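Local coordinates for protein N2152 (Neocallimastix frontalis, PDB 5U22) that probably hydrolyses arabinosyl linkages as a family 39 glycoside hydrolase built from a TIM barrel and a beta sandwich, at residues A[126-131]-A[172-177]; A[224-229]-A[322-327]; A[306-311]-A[415-420]. All blocks are in the same frame, centred on the assembly; numbering follows the deposited sequence.

Contact 1 of 3, residues A[126-131]-A[172-177]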
loop_
_atom_site.group_PDB
_atom_site.type_symbol
_atom_site.label_atom_id
_atom_site.label_comp_id
_atom_site.label_asym_id
_atom_site.label_seq_id
_atom_site.Cartn_x
_atom_site.Cartn_y
_atom_site.Cartn_z
ATOM N N SER A 126 -15.613 -16.190 -18.361
ATOM C CA SER A 126 -14.423 -16.855 -18.879
ATOM C C SER A 126 -13.242 -16.686 -17.931
ATOM O O SER A 126 -12.491 -17.641 -17.698
ATOM C CB SER A 126 -14.073 -16.320 -20.267
ATOM O OG SER A 126 -12.847 -16.868 -20.714
ATOM N N PHE A 127 -13.072 -15.489 -17.350
ATOM C CA PHE A 127 -11.968 -15.303 -16.413
ATOM C C PHE A 127 -12.152 -16.174 -15.174
ATOM O O PHE A 127 -11.199 -16.800 -14.696
ATOM C CB PHE A 127 -11.818 -13.844 -15.988
ATOM C CG PHE A 127 -10.898 -13.693 -14.817
ATOM C CD1 PHE A 127 -9.524 -13.816 -14.993
ATOM C CD2 PHE A 127 -11.402 -13.563 -13.528
ATOM C CE1 PHE A 127 -8.663 -13.755 -13.901
ATOM C CE2 PHE A 127 -10.545 -13.501 -12.429
ATOM C CZ PHE A 127 -9.175 -13.600 -12.617
ATOM N N ILE A 128 -13.372 -16.203 -14.626
ATOM C CA ILE A 128 -13.612 -16.958 -13.396
ATOM C C ILE A 128 -13.403 -18.448 -13.624
ATOM O O ILE A 128 -12.897 -19.162 -12.751
ATOM C CB ILE A 128 -15.015 -16.656 -12.854
ATOM C CG1 ILE A 128 -15.063 -15.208 -12.374
ATOM C CG2 ILE A 128 -15.355 -17.580 -11.700
ATOM C CD1 ILE A 128 -14.043 -14.899 -11.296
ATOM N N ASN A 129 -13.784 -18.942 -14.798
ATOM C CA ASN A 129 -13.486 -20.329 -15.142
ATOM C C ASN A 129 -11.982 -20.596 -15.100
ATOM O O ASN A 129 -11.530 -21.580 -14.501
ATOM C CB ASN A 129 -14.055 -20.655 -16.517
ATOM C CG ASN A 129 -13.637 -22.025 -17.005
ATOM O OD1 ASN A 129 -14.159 -23.045 -16.546
ATOM N ND2 ASN A 129 -12.696 -22.061 -17.946
ATOM N N ASP A 130 -11.188 -19.723 -15.734
ATOM C CA ASP A 130 -9.738 -19.908 -15.728
ATOM C C ASP A 130 -9.170 -19.762 -14.327
ATOM O O ASP A 130 -8.223 -20.467 -13.959
ATOM C CB ASP A 130 -9.067 -18.909 -16.669
ATOM C CG ASP A 130 -9.419 -19.149 -18.124
ATOM O OD1 ASP A 130 -9.933 -20.245 -18.442
ATOM O OD2 ASP A 130 -9.174 -18.250 -18.954
ATOM N N LYS A 131 -9.717 -18.825 -13.550
ATOM C CA LYS A 131 -9.325 -18.658 -12.153
ATOM C C LYS A 131 -9.504 -19.954 -11.370
ATOM O O LYS A 131 -8.578 -20.419 -10.699
ATOM C CB LYS A 131 -10.137 -17.520 -11.528
ATOM C CG LYS A 131 -9.881 -17.266 -10.045
ATOM C CD LYS A 131 -10.678 -16.056 -9.566
ATOM C CE LYS A 131 -10.475 -15.765 -8.063
ATOM N NZ LYS A 131 -11.240 -16.665 -7.162
ATOM N N ARG A 172 -21.196 -13.260 -6.883
ATOM C CA ARG A 172 -21.654 -14.078 -5.766
ATOM C C ARG A 172 -22.173 -15.421 -6.244
ATOM O O ARG A 172 -22.103 -16.410 -5.509
ATOM C CB ARG A 172 -22.744 -13.355 -4.978
ATOM C CG ARG A 172 -22.264 -12.181 -4.150
ATOM C CD ARG A 172 -21.248 -12.580 -3.092
ATOM N NE ARG A 172 -21.132 -11.530 -2.082
ATOM C CZ ARG A 172 -20.004 -11.195 -1.463
ATOM N NH1 ARG A 172 -18.874 -11.817 -1.746
ATOM N NH2 ARG A 172 -20.012 -10.224 -0.562
ATOM N N GLN A 173 -22.701 -15.473 -7.462
ATOM C CA GLN A 173 -23.186 -16.728 -8.016
ATOM C C GLN A 173 -22.034 -17.611 -8.495
ATOM O O GLN A 173 -21.992 -18.805 -8.179
ATOM C CB GLN A 173 -24.166 -16.448 -9.160
ATOM N N ILE A 174 -21.085 -17.051 -9.255
ATOM C CA ILE A 174 -20.078 -17.884 -9.904
ATOM C C ILE A 174 -18.752 -17.990 -9.144
ATOM O O ILE A 174 -17.950 -18.875 -9.464
ATOM C CB ILE A 174 -19.811 -17.421 -11.352
ATOM C CG1 ILE A 174 -19.081 -16.070 -11.392
ATOM C CG2 ILE A 174 -21.122 -17.355 -12.144
ATOM C CD1 ILE A 174 -18.812 -15.577 -12.818
ATOM N N ASP A 175 -18.489 -17.125 -8.164
ATOM C CA ASP A 175 -17.276 -17.226 -7.342
ATOM C C ASP A 175 -17.630 -16.861 -5.903
ATOM O O ASP A 175 -17.123 -15.884 -5.342
ATOM C CB ASP A 175 -16.165 -16.329 -7.904
ATOM C CG ASP A 175 -14.784 -16.656 -7.344
ATOM O OD1 ASP A 175 -14.655 -17.622 -6.555
ATOM O OD2 ASP A 175 -13.807 -15.944 -7.706
ATOM N N PRO A 176 -18.508 -17.648 -5.271
ATOM C CA PRO A 176 -19.132 -17.203 -4.010
ATOM C C PRO A 176 -18.160 -17.044 -2.852
ATOM O O PRO A 176 -18.425 -16.266 -1.928
ATOM C CB PRO A 176 -20.165 -18.310 -3.733
ATOM C CG PRO A 176 -19.622 -19.510 -4.426
ATOM C CD PRO A 176 -18.968 -18.984 -5.678
ATOM N N ASN A 177 -17.038 -17.753 -2.866
ATOM C CA ASN A 177 -16.116 -17.695 -1.744
ATOM C C ASN A 177 -15.039 -16.630 -1.905
ATOM O O ASN A 177 -14.188 -16.483 -1.016
ATOM C CB ASN A 177 -15.506 -19.075 -1.541
ATOM C CG ASN A 177 -16.566 -20.107 -1.266
ATOM O OD1 ASN A 177 -17.466 -19.872 -0.455
ATOM N ND2 ASN A 177 -16.500 -21.228 -1.963
#

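Contact 2 of 3, residues A[224-229]-A[322-327]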
loop_
_atom_site.group_PDB
_atom_site.type_symbol
_atom_site.label_atom_id
_atom_site.label_comp_id
_atom_site.label_asym_id
_atom_site.label_seq_id
_atom_site.Cartn_x
_atom_site.Cartn_y
_atom_site.Cartn_z
ATOM N N HIS A 224 -9.562 10.942 5.403
ATOM C CA HIS A 224 -10.427 10.048 4.641
ATOM C C HIS A 224 -10.721 8.774 5.419
ATOM O O HIS A 224 -11.858 8.291 5.419
ATOM C CB HIS A 224 -9.780 9.719 3.294
ATOM C CG HIS A 224 -9.517 10.926 2.451
ATOM N ND1 HIS A 224 -8.550 10.954 1.468
ATOM C CD2 HIS A 224 -10.079 12.158 2.466
ATOM C CE1 HIS A 224 -8.531 12.153 0.908
ATOM N NE2 HIS A 224 -9.451 12.901 1.494
ATOM N N PHE A 225 -9.706 8.208 6.085
ATOM C CA PHE A 225 -9.943 7.047 6.932
ATOM C C PHE A 225 -10.923 7.380 8.051
ATOM O O PHE A 225 -11.832 6.593 8.339
ATOM C CB PHE A 225 -8.622 6.528 7.519
ATOM C CG PHE A 225 -7.619 6.108 6.482
ATOM C CD1 PHE A 225 -8.021 5.418 5.342
ATOM C CD2 PHE A 225 -6.277 6.434 6.633
ATOM C CE1 PHE A 225 -7.105 5.044 4.385
ATOM C CE2 PHE A 225 -5.355 6.070 5.694
ATOM C CZ PHE A 225 -5.770 5.373 4.548
ATOM N N ARG A 226 -10.758 8.544 8.689
ATOM C CA ARG A 226 -11.671 8.930 9.764
ATOM C C ARG A 226 -13.085 9.147 9.235
ATOM O O ARG A 226 -14.063 8.721 9.862
ATOM C CB ARG A 226 -11.155 10.186 10.473
ATOM C CG ARG A 226 -9.776 9.970 11.126
ATOM C CD ARG A 226 -9.387 11.128 12.043
ATOM N NE ARG A 226 -9.315 12.419 11.353
ATOM C CZ ARG A 226 -8.210 12.921 10.803
ATOM N NH1 ARG A 226 -7.071 12.235 10.832
ATOM N NH2 ARG A 226 -8.248 14.110 10.210
ATOM N N SER A 227 -13.209 9.814 8.085
ATOM C CA SER A 227 -14.512 9.995 7.456
ATOM C C SER A 227 -15.151 8.651 7.142
ATOM O O SER A 227 -16.320 8.406 7.471
ATOM C CB SER A 227 -14.369 10.828 6.178
ATOM O OG SER A 227 -15.571 10.781 5.410
ATOM N N TYR A 228 -14.379 7.746 6.539
ATOM C CA TYR A 228 -14.954 6.478 6.113
ATOM C C TYR A 228 -15.439 5.668 7.314
ATOM O O TYR A 228 -16.569 5.163 7.326
ATOM C CB TYR A 228 -13.952 5.683 5.268
ATOM C CG TYR A 228 -14.531 4.328 4.993
ATOM C CD1 TYR A 228 -15.556 4.182 4.077
ATOM C CD2 TYR A 228 -14.124 3.214 5.714
ATOM C CE1 TYR A 228 -16.142 2.957 3.858
ATOM C CE2 TYR A 228 -14.706 1.984 5.506
ATOM C CZ TYR A 228 -15.722 1.869 4.578
ATOM O OH TYR A 228 -16.312 0.653 4.359
ATOM N N ARG A 229 -14.617 5.555 8.354
ATOM C CA ARG A 229 -15.052 4.765 9.499
ATOM C C ARG A 229 -16.229 5.414 10.222
ATOM O O ARG A 229 -17.078 4.704 10.772
ATOM C CB ARG A 229 -13.870 4.537 10.439
ATOM C CG ARG A 229 -12.738 3.739 9.761
ATOM C CD ARG A 229 -12.507 2.415 10.442
ATOM N NE ARG A 229 -11.547 1.535 9.762
ATOM C CZ ARG A 229 -10.213 1.622 9.859
ATOM N NH1 ARG A 229 -9.636 2.586 10.576
ATOM N NH2 ARG A 229 -9.442 0.744 9.216
ATOM N N PRO A 322 4.852 15.297 13.322
ATOM C CA PRO A 322 4.510 16.734 13.419
ATOM C C PRO A 322 3.055 17.044 13.102
ATOM O O PRO A 322 2.411 17.790 13.856
ATOM C CB PRO A 322 5.483 17.374 12.423
ATOM C CG PRO A 322 6.695 16.496 12.504
ATOM C CD PRO A 322 6.129 15.094 12.606
ATOM N N ASN A 323 2.512 16.483 12.015
ATOM C CA ASN A 323 1.121 16.703 11.631
ATOM C C ASN A 323 0.725 15.715 10.542
ATOM O O ASN A 323 1.075 15.911 9.372
ATOM C CB ASN A 323 0.912 18.140 11.130
ATOM C CG ASN A 323 -0.536 18.416 10.714
ATOM O OD1 ASN A 323 -1.421 17.595 10.922
ATOM N ND2 ASN A 323 -0.772 19.586 10.136
ATOM N N GLU A 324 0.025 14.641 10.911
ATOM C CA GLU A 324 -0.340 13.628 9.924
ATOM C C GLU A 324 -1.376 14.125 8.927
ATOM O O GLU A 324 -1.632 13.441 7.932
ATOM C CB GLU A 324 -0.876 12.372 10.608
ATOM C CG GLU A 324 -2.268 12.549 11.217
ATOM C CD GLU A 324 -3.021 11.233 11.295
ATOM O OE1 GLU A 324 -2.531 10.238 10.705
ATOM O OE2 GLU A 324 -4.094 11.192 11.943
ATOM N N ASN A 325 -1.988 15.277 9.172
ATOM C CA ASN A 325 -2.975 15.843 8.251
ATOM C C ASN A 325 -2.358 16.895 7.351
ATOM O O ASN A 325 -2.946 17.955 7.117
ATOM C CB ASN A 325 -4.144 16.424 9.037
ATOM C CG ASN A 325 -4.807 15.391 9.913
ATOM O OD1 ASN A 325 -5.337 14.401 9.418
ATOM N ND2 ASN A 325 -4.755 15.599 11.229
ATOM N N SER A 326 -1.170 16.614 6.825
ATOM C CA SER A 326 -0.377 17.562 6.053
ATOM C C SER A 326 0.653 16.766 5.264
ATOM O O SER A 326 0.663 15.534 5.305
ATOM C CB SER A 326 0.322 18.569 6.966
ATOM O OG SER A 326 1.437 17.939 7.579
ATOM N N LYS A 327 1.545 17.471 4.571
ATOM C CA LYS A 327 2.608 16.804 3.827
ATOM C C LYS A 327 3.774 16.360 4.704
ATOM O O LYS A 327 4.694 15.723 4.183
ATOM C CB LYS A 327 3.127 17.724 2.721
ATOM C CG LYS A 327 2.060 18.088 1.699
ATOM C CD LYS A 327 2.615 18.950 0.581
ATOM C CE LYS A 327 1.648 18.984 -0.594
ATOM N NZ LYS A 327 0.324 19.536 -0.192
#

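Contact 3 of 3, residues A[306-311]-A[415-420]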
loop_
_atom_site.group_PDB
_atom_site.type_symbol
_atom_site.label_atom_id
_atom_site.label_comp_id
_atom_site.label_asym_id
_atom_site.label_seq_id
_atom_site.Cartn_x
_atom_site.Cartn_y
_atom_site.Cartn_z
ATOM N N TYR A 306 11.571 0.028 1.271
ATOM C CA TYR A 306 10.547 -0.992 1.454
ATOM C C TYR A 306 11.128 -2.296 1.990
ATOM O O TYR A 306 10.404 -3.073 2.618
ATOM C CB TYR A 306 9.784 -1.199 0.139
ATOM C CG TYR A 306 8.684 -0.163 -0.032
ATOM C CD1 TYR A 306 8.976 1.144 -0.417
ATOM C CD2 TYR A 306 7.360 -0.487 0.230
ATOM C CE1 TYR A 306 7.961 2.091 -0.554
ATOM C CE2 TYR A 306 6.346 0.443 0.092
ATOM C CZ TYR A 306 6.647 1.727 -0.295
ATOM O OH TYR A 306 5.612 2.625 -0.433
ATOM N N LYS A 307 12.422 -2.547 1.775
ATOM C CA LYS A 307 13.052 -3.708 2.398
ATOM C C LYS A 307 13.106 -3.542 3.914
ATOM O O LYS A 307 12.796 -4.482 4.662
ATOM C CB LYS A 307 14.450 -3.912 1.808
ATOM C CG LYS A 307 15.300 -4.970 2.527
ATOM C CD LYS A 307 14.852 -6.379 2.211
ATOM C CE LYS A 307 15.772 -7.420 2.883
ATOM N NZ LYS A 307 15.049 -8.677 3.165
ATOM N N TRP A 308 13.502 -2.354 4.384
ATOM C CA TRP A 308 13.442 -2.057 5.815
ATOM C C TRP A 308 12.048 -2.323 6.354
ATOM O O TRP A 308 11.870 -2.947 7.408
ATOM C CB TRP A 308 13.792 -0.594 6.061
ATOM C CG TRP A 308 15.213 -0.218 5.935
ATOM C CD1 TRP A 308 16.287 -1.042 5.837
ATOM C CD2 TRP A 308 15.717 1.116 5.893
ATOM N NE1 TRP A 308 17.445 -0.299 5.748
ATOM C CE2 TRP A 308 17.117 1.032 5.779
ATOM C CE3 TRP A 308 15.116 2.381 5.941
ATOM C CZ2 TRP A 308 17.933 2.165 5.719
ATOM C CZ3 TRP A 308 15.924 3.503 5.881
ATOM C CH2 TRP A 308 17.318 3.389 5.770
ATOM N N TYR A 309 11.045 -1.841 5.622
ATOM C CA TYR A 309 9.655 -2.005 6.028
ATOM C C TYR A 309 9.272 -3.475 6.086
ATOM O O TYR A 309 8.718 -3.950 7.087
ATOM C CB TYR A 309 8.773 -1.246 5.035
ATOM C CG TYR A 309 7.285 -1.288 5.281
ATOM C CD1 TYR A 309 6.753 -1.191 6.570
ATOM C CD2 TYR A 309 6.405 -1.363 4.207
ATOM C CE1 TYR A 309 5.372 -1.199 6.788
ATOM C CE2 TYR A 309 5.027 -1.354 4.403
ATOM C CZ TYR A 309 4.514 -1.273 5.687
ATOM O OH TYR A 309 3.148 -1.261 5.853
ATOM N N GLY A 310 9.559 -4.213 5.015
ATOM C CA GLY A 310 9.183 -5.615 4.968
ATOM C C GLY A 310 9.869 -6.454 6.025
ATOM O O GLY A 310 9.340 -7.497 6.428
ATOM N N ASP A 311 11.065 -6.032 6.467
ATOM C CA ASP A 311 11.801 -6.742 7.512
ATOM C C ASP A 311 11.164 -6.598 8.882
ATOM O O ASP A 311 11.558 -7.323 9.804
ATOM C CB ASP A 311 13.249 -6.238 7.626
ATOM C CG ASP A 311 14.118 -6.651 6.456
ATOM O OD1 ASP A 311 13.693 -7.518 5.664
ATOM O OD2 ASP A 311 15.250 -6.115 6.354
ATOM N N GLY A 415 14.976 8.377 2.895
ATOM C CA GLY A 415 14.332 7.563 3.916
ATOM C C GLY A 415 15.303 7.371 5.070
ATOM O O GLY A 415 16.511 7.269 4.862
ATOM N N TYR A 416 14.769 7.325 6.287
ATOM C CA TYR A 416 15.599 7.171 7.477
ATOM C C TYR A 416 15.151 5.973 8.296
ATOM O O TYR A 416 13.971 5.623 8.313
ATOM C CB TYR A 416 15.554 8.426 8.345
ATOM C CG TYR A 416 16.060 9.652 7.609
ATOM C CD1 TYR A 416 17.422 9.883 7.456
ATOM C CD2 TYR A 416 15.177 10.566 7.060
ATOM C CE1 TYR A 416 17.885 11.005 6.786
ATOM C CE2 TYR A 416 15.632 11.671 6.381
ATOM C CZ TYR A 416 16.982 11.890 6.254
ATOM O OH TYR A 416 17.427 12.997 5.569
ATOM N N ARG A 417 16.104 5.343 8.991
ATOM C CA ARG A 417 15.747 4.291 9.936
ATOM C C ARG A 417 16.561 4.444 11.209
ATOM O O ARG A 417 17.764 4.724 11.157
ATOM C CB ARG A 417 15.967 2.877 9.375
ATOM C CG ARG A 417 15.498 1.796 10.345
ATOM C CD ARG A 417 15.483 0.385 9.747
ATOM N NE ARG A 417 16.823 -0.153 9.485
ATOM C CZ ARG A 417 17.065 -1.416 9.137
ATOM N NH1 ARG A 417 16.065 -2.291 9.015
ATOM N NH2 ARG A 417 18.311 -1.807 8.917
ATOM N N ILE A 418 15.901 4.260 12.352
ATOM C CA ILE A 418 16.585 4.085 13.629
ATOM C C ILE A 418 16.333 2.652 14.075
ATOM O O ILE A 418 15.177 2.236 14.212
ATOM C CB ILE A 418 16.098 5.100 14.672
ATOM C CG1 ILE A 418 16.543 6.497 14.255
ATOM C CG2 ILE A 418 16.646 4.744 16.057
ATOM C CD1 ILE A 418 15.819 7.601 14.964
ATOM N N TYR A 419 17.410 1.886 14.262
ATOM C CA TYR A 419 17.331 0.466 14.593
ATOM C C TYR A 419 17.990 0.263 15.947
ATOM O O TYR A 419 19.184 0.544 16.101
ATOM C CB TYR A 419 18.029 -0.374 13.519
ATOM C CG TYR A 419 17.610 -1.830 13.457
ATOM C CD1 TYR A 419 16.526 -2.224 12.681
ATOM C CD2 TYR A 419 18.321 -2.808 14.138
ATOM C CE1 TYR A 419 16.144 -3.558 12.604
ATOM C CE2 TYR A 419 17.942 -4.156 14.072
ATOM C CZ TYR A 419 16.854 -4.518 13.302
ATOM O OH TYR A 419 16.469 -5.844 13.212
ATOM N N ILE A 420 17.226 -0.229 16.922
ATOM C CA ILE A 420 17.664 -0.274 18.313
ATOM C C ILE A 420 17.783 -1.728 18.745
ATOM O O ILE A 420 16.810 -2.486 18.667
ATOM C CB ILE A 420 16.696 0.485 19.241
ATOM C CG1 ILE A 420 16.454 1.903 18.722
ATOM C CG2 ILE A 420 17.214 0.502 20.664
ATOM C CD1 ILE A 420 15.511 2.709 19.604
HETATM O O HOH W 1 13.310 -2.601 9.812
HETATM O O HOH W 2 16.388 -5.080 8.669
#

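Contact 1 of 3, residues A[126-131]-A[172-177]
Lys131 NZ reaches Asp175 OD2 at 2.7 Å, a salt bridge and hydrogen bond between two buried residues. The proton meets the syn lone pair of OD2, the side that faces the other carboxylate oxygen. The lysine chain runs straight as far as CE and bends only at the last torsion (chi4 -78°), which turns NZ onto the carboxylate. The two side chains meet at about a right angle. NZ also forms a salt bridge with Glu178, just beyond the second segment. Two acids round one ammonium probably keep the lysine charged despite its burial.

Ile128 packs beside this pair. Its CD1 lies 3.7 Å from Asp175 OD2, so the carboxylate has an apolar neighbour as well as a charged one. Ile128 CG1 touches Ile174 CD1 at 3.8 Å, and Ile128 CG2 sits 3.7 Å from the backbone Ile174 O. Asp175 is the first residue to leave helical geometry after helix 160-174. Asn142 of strand 139-143 touches Ile128, Lys131 and Asp175. The contact thus joins helix 117-134 to the C-terminal end of helix 160-174 over a barrel strand, as neighbouring outer helices meet in a TIM barrel.

Contact 2 of 3, residues A[224-229]-A[322-327]
Arg226 and Asn325 share two hydrogen bonds that end on a single oxygen. NH1 of Arg226 gives one to Asn325 OD1 at 3.1 Å, and NH2 of Arg226 gives the other to the same OD1 at 3.0 Å. The N-H...O angles are 146° and 151°, so both bonds are somewhat bent. OD1 lies in the guanidinium plane, at the edge between the two terminal nitrogens. The amide stands nearly upright to that plane, at 88°. NH1 is on a lone pair in the carbonyl plane, while NH2 lies above that plane and off the lone pair. The two side chains approach from opposite directions.

The charged interaction is longer. Arg226 NH1 forms a salt bridge with Glu324 OE2 at 3.3 Å, near the guanidinium edge. Both groups also bond to the hydroxyl of Tyr271, and Glu324 OE1 pairs with Arg270.

A third set of bonds lies inside the loop. Asn325 N donates to Asn323 OD1 at 3.0 Å, closing an Asx turn. Ser326 OG donates to Asn323 O at 2.7 Å. These bonds brace the turn that carries Glu324 and Asn325.

This surface contact ties helix 221-235 of the barrel to the loop between sandwich strands 315-320 and 330-336, with Arg270, the last residue of helix 258-270, and Tyr271 just after it alongside.

Contact 3 of 3, residues A[306-311]-A[415-420]
Arg417 lies along one face of the Trp308 indole. Its guanidinium stacks flat on the five-membered ring, with the planes 14° apart and CZ of Arg417 3.4 Å from Trp308 CD1. This is a cation-pi contact. Arg417 CB sits over the six-membered ring, 3.5 Å from Trp308 CZ3, and makes a CH-pi contact. The Arg417 chain leaves the strand extended, and a bend at chi3 (69°) lays the guanidinium back over the indole. At the far rim, Trp308 CZ3 comes within 3.5 Å of Tyr416 C, and Gly415 O lies at the ring edge. Losing the indole to an alanine would probably open a gap beside Gly415 and Tyr416 and leave the Arg417 guanidinium without the ring it stacks on.

The contact is part of the interface between the two domains. Helix 301-310 belongs to the TIM barrel and strand 415-422 to the beta sandwich. The axes of 306-310 and 415-420 come within 10.0 Å, their directions 34° apart.

Tyr419 CD1, from the same strand, touches the opposite face of the guanidinium with its ring tilted, so the group lies between the indole and that one atom. Two waters lie in the guanidinium plane. One accepts from Arg417 NH1 at 2.9 Å and donates to Trp308 O. The other accepts from NH1 and donates to Asp311 OD2, linking the opposite charges through water. Asp311 OD1 in turn pairs with Lys307 NZ at 3.1 Å. Arg417 NH2 forms a salt bridge with Glu374 on strand 368-376, and the Trp308 side chain also touches Glu374.

The three contacts run from the outer wall of the barrel to the sandwich. Contact 1 joins two barrel helices and closes before the others open. Contacts 2 and 3 alternate along the chain: helix 221-235, helix 301-310, the loop 322-327, then strand 415-422. Each has one segment in the barrel and one in the sandwich, and so ties the two together. Their centres are about 23 Å apart and their nearest atoms about 11 Å. Contact 1 lies about 36 Å from contact 2 and about 39 Å from contact 3, centre to centre, with contact 3 across the chain's centre. None touches another. Two separate ties of this kind are consistent with a fixed orientation of the two domains.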